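Local coordinates for putative DNA-binding protein (Bacteroides fragilis, PDB 3BS3) that probably binds DNA through a helix-turn-helix domain of the XRE (Cro/C1-type) family, at residues 10-15 with 67-71; 28-33 with 57-62. All blocks are in the same frame, centred on the assembly; numbering follows the deposited sequence. Where two conformers were deposited one is given.

Interaction 1: residues 10-15 with 67-71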
loop_
_atom_site.group_PDB
_atom_site.type_symbol
_atom_site.label_atom_id
_atom_site.label_comp_id
_atom_site.label_asym_id
_atom_site.label_seq_id
_atom_site.Cartn_x
_atom_site.Cartn_y
_atom_site.Cartn_z
HETATM N N MSE A 10 -6.616 7.493 -8.638
HETATM C CA MSE A 10 -5.180 7.544 -8.246
HETATM C C MSE A 10 -5.016 7.648 -6.730
HETATM O O MSE A 10 -5.868 8.217 -6.036
HETATM C CB MSE A 10 -4.452 8.692 -8.962
HETATM C CG MSE A 10 -3.084 9.031 -8.375
HETATM SE SE MSE A 10 -1.679 9.362 -9.693
HETATM C CE MSE A 10 -1.660 7.622 -10.599
HETATM N N MSE A 11 -3.916 7.077 -6.234
HETATM C CA MSE A 11 -3.579 7.100 -4.815
HETATM C C MSE A 11 -2.068 7.215 -4.648
HETATM O O MSE A 11 -1.279 6.421 -5.196
HETATM C CB MSE A 11 -4.155 5.861 -4.109
HETATM C CG MSE A 11 -3.716 5.633 -2.662
HETATM SE SE MSE A 11 -4.864 4.255 -1.872
HETATM C CE MSE A 11 -4.528 2.829 -3.147
ATOM N N LEU A 12 -1.655 8.231 -3.894
ATOM C CA LEU A 12 -0.248 8.441 -3.673
ATOM C C LEU A 12 0.016 8.439 -2.184
ATOM O O LEU A 12 -0.892 8.204 -1.380
ATOM C CB LEU A 12 0.203 9.755 -4.324
ATOM C CG LEU A 12 0.019 9.972 -5.830
ATOM C CD1 LEU A 12 0.255 11.431 -6.138
ATOM C CD2 LEU A 12 0.958 9.078 -6.680
ATOM N N ASN A 13 1.274 8.663 -1.813
ATOM C CA ASN A 13 1.596 8.758 -0.414
ATOM C C ASN A 13 2.050 10.165 -0.034
ATOM O O ASN A 13 2.430 10.942 -0.896
ATOM C CB ASN A 13 2.638 7.698 -0.030
ATOM C CG ASN A 13 4.047 8.070 -0.473
ATOM O OD1 ASN A 13 4.668 8.966 0.107
ATOM N ND2 ASN A 13 4.569 7.359 -1.481
ATOM N N ARG A 14 2.015 10.439 1.261
ATOM C CA ARG A 14 2.399 11.748 1.810
ATOM C C ARG A 14 3.659 11.667 2.640
ATOM O O ARG A 14 3.911 12.534 3.493
ATOM C CB ARG A 14 1.252 12.319 2.670
ATOM C CG ARG A 14 -0.048 12.456 1.955
ATOM C CD ARG A 14 -1.084 13.156 2.819
ATOM N NE ARG A 14 -0.708 14.548 3.111
ATOM C CZ ARG A 14 -0.363 15.000 4.322
ATOM N NH1 ARG A 14 -0.299 14.177 5.365
ATOM N NH2 ARG A 14 -0.065 16.287 4.494
ATOM N N ILE A 15 4.471 10.630 2.415
ATOM C CA ILE A 15 5.631 10.430 3.279
ATOM C C ILE A 15 6.577 11.628 3.257
ATOM O O ILE A 15 7.114 12.020 4.287
ATOM C CB ILE A 15 6.370 9.095 2.938
ATOM C CG1 ILE A 15 5.430 7.932 3.284
ATOM C CG2 ILE A 15 7.671 8.998 3.720
ATOM C CD1 ILE A 15 5.909 6.593 2.687
ATOM N N ARG A 67 -3.375 6.590 8.022
ATOM C CA ARG A 67 -4.261 7.290 7.081
ATOM C C ARG A 67 -3.643 8.616 6.620
ATOM O O ARG A 67 -3.906 9.090 5.502
ATOM C CB ARG A 67 -5.663 7.516 7.698
ATOM C CG ARG A 67 -5.792 8.752 8.581
ATOM C CD ARG A 67 -7.189 8.960 9.177
ATOM N NE ARG A 67 -7.169 8.947 10.644
ATOM C CZ ARG A 67 -6.522 9.829 11.411
ATOM N NH1 ARG A 67 -6.573 9.722 12.734
ATOM N NH2 ARG A 67 -5.817 10.813 10.869
ATOM N N GLN A 68 -2.841 9.215 7.506
ATOM C CA GLN A 68 -2.188 10.490 7.203
ATOM C C GLN A 68 -1.083 10.353 6.156
ATOM O O GLN A 68 -0.634 11.365 5.582
ATOM C CB GLN A 68 -1.674 11.153 8.484
ATOM C CG GLN A 68 -2.734 11.171 9.608
ATOM C CD GLN A 68 -3.859 12.194 9.409
ATOM O OE1 GLN A 68 -4.472 12.298 8.333
ATOM N NE2 GLN A 68 -4.148 12.943 10.466
ATOM N N LEU A 69 -0.665 9.116 5.872
ATOM C CA LEU A 69 0.372 8.921 4.864
ATOM C C LEU A 69 -0.183 8.663 3.465
ATOM O O LEU A 69 0.602 8.416 2.541
ATOM C CB LEU A 69 1.288 7.769 5.259
ATOM C CG LEU A 69 2.029 7.968 6.571
ATOM C CD1 LEU A 69 2.933 6.746 6.846
ATOM C CD2 LEU A 69 2.860 9.241 6.595
ATOM N N ILE A 70 -1.503 8.714 3.312
ATOM C CA ILE A 70 -2.121 8.412 2.025
ATOM C C ILE A 70 -2.797 9.662 1.462
ATOM O O ILE A 70 -3.459 10.414 2.199
ATOM C CB ILE A 70 -3.138 7.259 2.152
ATOM C CG1 ILE A 70 -2.400 5.985 2.597
ATOM C CG2 ILE A 70 -3.864 7.017 0.811
ATOM C CD1 ILE A 70 -3.272 4.724 2.658
ATOM N N ASN A 71 -2.619 9.874 0.163
ATOM C CA ASN A 71 -3.262 10.977 -0.552
ATOM C C ASN A 71 -4.159 10.461 -1.684
ATOM O O ASN A 71 -3.674 9.801 -2.610
ATOM C CB ASN A 71 -2.177 11.928 -1.090
ATOM C CG ASN A 71 -2.750 13.082 -1.875
ATOM O OD1 ASN A 71 -3.902 13.468 -1.681
ATOM N ND2 ASN A 71 -1.945 13.647 -2.774
#
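The two ends of the modelled chain meet here backbone to backbone, running roughly antiparallel (142° between their directions) and joined by a single beta bridge, Asn13 with Ile70, whose CA atoms are 4.5 Å apart. Leu12 and Asn71 bond reciprocally, Leu12 N to Asn71 O and Asn71 N to Leu12 O, both 2.9 Å and nearly linear; on the other side of the bridge Arg14 N donates to Leu69 O at 2.8 Å. Two CA-H...O contacts accompany this bridge: Asn13 CA to Leu69 O, 3.1 Å, and Met11 CA to Asn71 O, 3.5 Å. One side-chain hydrogen bond extends it: the Arg14 guanidinium reaches back over the 3-10 turn, its NH1 2.8 Å from Gln68 O. Asn13 OD1 accepts from Ile15 N (2.9 Å), an Asx turn that leads into helix 15-21 with Arg14 at the N-cap position; Asn13 ND2 bonds Gln49 OE1 and Trp43 O. Apolar contacts are few: the selenomethionine Met11 touches Ile70 (CG to CG2, 3.7 Å), and Ile15 CG1 lies 4.4 Å from Leu69 CD2. The bridge pairs the two ends of the helical domain beside the subunit interface, where Met11 packs on Val56, and Ile70 on Met11, of the second subunit. Leu69, its CA-to-CB bond pointing away from 10-15, packs on Leu55, Val58 and Ala59 of helix 52-62, and Ile15 packs on helix 37-44.

Interaction 2: residues 28-33 with 57-62; sequences WLAEQM and KVAELL
Both segments are alpha-helical (Gln32 N to Trp28 O 2.9 Å; Leu61 N to Lys57 O 3.0 Å), 28-33 ending helix 26-33 and 57-62 lying in helix 52-62. Their axes approach to 10.8 Å and cross at 116°, with Leu29 opposite Val58 (CA-CA 7.6 Å) and Gln32 opposite Leu61 (7.8 Å). Leu61 (chi1 m, chi2 t) points toward the other helix and is a knob in a hole formed by Trp28, Leu29, Gln32 (m, m) and Met33: its CD1 lies 3.6 Å from both Gln32 CB and Met33 CG and 3.8 Å from Leu29 CD1. Trp28 starts sideways, but chi1 t and chi2 84° carry its six-membered ring across, so that CH2 is 4.0 Å from Leu61 CB, the ring edge meets Leu61 O (CH2 to O 3.6 Å), and CZ3 is 4.0 Å from Leu62 CD2. Leu29 (t, p) sends CD2 to within 4.1 Å of Val58 CG1 (Val58 chi1 t). Selenomethionine Met33 (m, t, p) brings SE 3.6 Å from Val58 CG2. At the exposed margin, Lys57 curls (chi1 -138°, then m, t, p); a water accepts from its NZ and donates to Gln32 O, both 2.8 Å. This steeply crossed helix pair, packed through a mainly apolar interface, joins the first helix of the probable DNA-binding motif to helix 52-62 in the all-helical core of the XRE-family helix-turn-helix domain.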
loop_
_atom_site.group_PDB
_atom_site.type_symbol
_atom_site.label_atom_id
_atom_site.label_comp_id
_atom_site.label_asym_id
_atom_site.label_seq_id
_atom_site.Cartn_x
_atom_site.Cartn_y
_atom_site.Cartn_z
ATOM N N TRP A 28 17.245 8.601 7.966
ATOM C CA TRP A 28 16.774 8.099 9.241
ATOM C C TRP A 28 15.694 7.041 9.025
ATOM O O TRP A 28 15.728 5.957 9.618
ATOM C CB TRP A 28 16.248 9.260 10.096
ATOM C CG TRP A 28 15.708 8.781 11.408
ATOM C CD1 TRP A 28 16.430 8.523 12.548
ATOM C CD2 TRP A 28 14.356 8.433 11.700
ATOM N NE1 TRP A 28 15.599 8.059 13.534
ATOM C CE2 TRP A 28 14.323 8.002 13.053
ATOM C CE3 TRP A 28 13.161 8.475 10.967
ATOM C CZ2 TRP A 28 13.145 7.601 13.683
ATOM C CZ3 TRP A 28 11.970 8.072 11.604
ATOM C CH2 TRP A 28 11.985 7.637 12.946
ATOM N N LEU A 29 14.752 7.349 8.142
ATOM C CA LEU A 29 13.631 6.433 7.933
ATOM C C LEU A 29 14.128 5.109 7.344
ATOM O O LEU A 29 13.727 4.036 7.781
ATOM C CB LEU A 29 12.567 7.075 7.042
ATOM C CG LEU A 29 11.332 6.194 6.796
ATOM C CD1 LEU A 29 10.624 5.824 8.114
ATOM C CD2 LEU A 29 10.359 6.885 5.808
ATOM N N ALA A 30 15.015 5.201 6.359
ATOM C CA ALA A 30 15.596 4.018 5.728
ATOM C C ALA A 30 16.293 3.163 6.769
ATOM O O ALA A 30 16.096 1.949 6.790
ATOM C CB ALA A 30 16.566 4.421 4.616
ATOM N N GLU A 31 17.095 3.791 7.637
ATOM C CA GLU A 31 17.807 3.056 8.687
ATOM C C GLU A 31 16.837 2.352 9.643
ATOM O O GLU A 31 17.029 1.181 9.975
ATOM C CB GLU A 31 18.800 3.969 9.431
ATOM C CG GLU A 31 20.023 4.299 8.562
ATOM C CD GLU A 31 21.021 5.300 9.163
ATOM O OE1 GLU A 31 20.731 5.953 10.190
ATOM O OE2 GLU A 31 22.101 5.445 8.555
ATOM N N GLN A 32 15.786 3.057 10.059
ATOM C CA GLN A 32 14.782 2.457 10.946
ATOM C C GLN A 32 14.037 1.286 10.312
ATOM O O GLN A 32 13.631 0.351 11.002
ATOM C CB GLN A 32 13.780 3.510 11.413
ATOM C CG GLN A 32 14.409 4.545 12.298
ATOM C CD GLN A 32 14.913 3.940 13.593
ATOM O OE1 GLN A 32 14.163 3.268 14.314
ATOM N NE2 GLN A 32 16.173 4.157 13.886
HETATM N N MSE A 33 13.880 1.323 8.996
HETATM C CA MSE A 33 13.122 0.267 8.350
HETATM C C MSE A 33 13.919 -0.835 7.715
HETATM O O MSE A 33 13.345 -1.820 7.221
HETATM C CB MSE A 33 12.234 0.878 7.331
HETATM C CG MSE A 33 11.188 1.640 8.000
HETATM SE SE MSE A 33 10.278 2.302 6.542
HETATM C CE MSE A 33 9.200 0.732 6.086
ATOM N N LYS A 57 4.244 0.621 9.307
ATOM C CA LYS A 57 5.509 0.771 10.048
ATOM C C LYS A 57 6.030 2.207 9.941
ATOM O O LYS A 57 6.493 2.781 10.942
ATOM C CB LYS A 57 6.574 -0.234 9.584
ATOM C CG LYS A 57 7.396 -0.891 10.720
ATOM C CD LYS A 57 8.135 0.086 11.622
ATOM C CE LYS A 57 9.216 -0.595 12.470
ATOM N NZ LYS A 57 10.458 -0.893 11.688
ATOM N N VAL A 58 5.949 2.806 8.755
ATOM C CA VAL A 58 6.376 4.203 8.612
ATOM C C VAL A 58 5.575 5.109 9.552
ATOM O O VAL A 58 6.123 6.017 10.207
ATOM C CB VAL A 58 6.196 4.690 7.166
ATOM C CG1 VAL A 58 6.520 6.194 7.043
ATOM C CG2 VAL A 58 7.087 3.900 6.172
ATOM N N ALA A 59 4.272 4.873 9.596
ATOM C CA ALA A 59 3.374 5.685 10.443
ATOM C C ALA A 59 3.750 5.533 11.930
ATOM O O ALA A 59 3.783 6.527 12.681
ATOM C CB ALA A 59 1.928 5.295 10.187
ATOM N N GLU A 60 4.045 4.305 12.340
ATOM C CA GLU A 60 4.448 4.043 13.727
ATOM C C GLU A 60 5.712 4.837 14.045
ATOM O O GLU A 60 5.797 5.508 15.097
ATOM C CB GLU A 60 4.664 2.545 13.964
ATOM C CG GLU A 60 3.357 1.778 14.039
ATOM C CD GLU A 60 3.509 0.264 13.945
ATOM O OE1 GLU A 60 4.629 -0.249 13.704
ATOM O OE2 GLU A 60 2.478 -0.418 14.103
ATOM N N LEU A 61 6.674 4.788 13.128
ATOM C CA LEU A 61 7.965 5.482 13.305
ATOM C C LEU A 61 7.827 7.007 13.347
ATOM O O LEU A 61 8.583 7.675 14.067
ATOM C CB LEU A 61 8.944 5.088 12.194
ATOM C CG LEU A 61 9.485 3.663 12.256
ATOM C CD1 LEU A 61 10.234 3.332 10.999
ATOM C CD2 LEU A 61 10.404 3.494 13.485
ATOM N N LEU A 62 6.868 7.545 12.591
ATOM C CA LEU A 62 6.638 8.997 12.554
ATOM C C LEU A 62 5.590 9.462 13.562
ATOM O O LEU A 62 5.290 10.665 13.632
ATOM C CB LEU A 62 6.270 9.453 11.137
ATOM C CG LEU A 62 7.377 9.198 10.109
ATOM C CD1 LEU A 62 6.907 9.552 8.715
ATOM C CD2 LEU A 62 8.671 9.966 10.448
HETATM O O HOH W 1 12.332 0.240 13.470
#

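Overall arrangement
Along the chain the order is 10-15, 28-33, 57-62, 67-71, so interaction 2 is formed wholly by residues between the two halves of interaction 1. Their centres are about 15 Å apart, on opposite sides of the chain's centre, yet they share one hydrophobic core: Leu69 CD1 packs 3.6 Å from Val58 CG1 and 3.6 Å from Ala59 N, and Ile15 CG2 lies 4.0 Å from Leu29 CD2. Interaction 1 pairs the segments leading into helix 15-21 and following helix 52-62; interaction 2 joins helices 26-33 and 52-62. Thus the paired ends, which border the second subunit, and the helix crossing meet through Ile15 and Leu69 in one core of the helix-turn-helix domain.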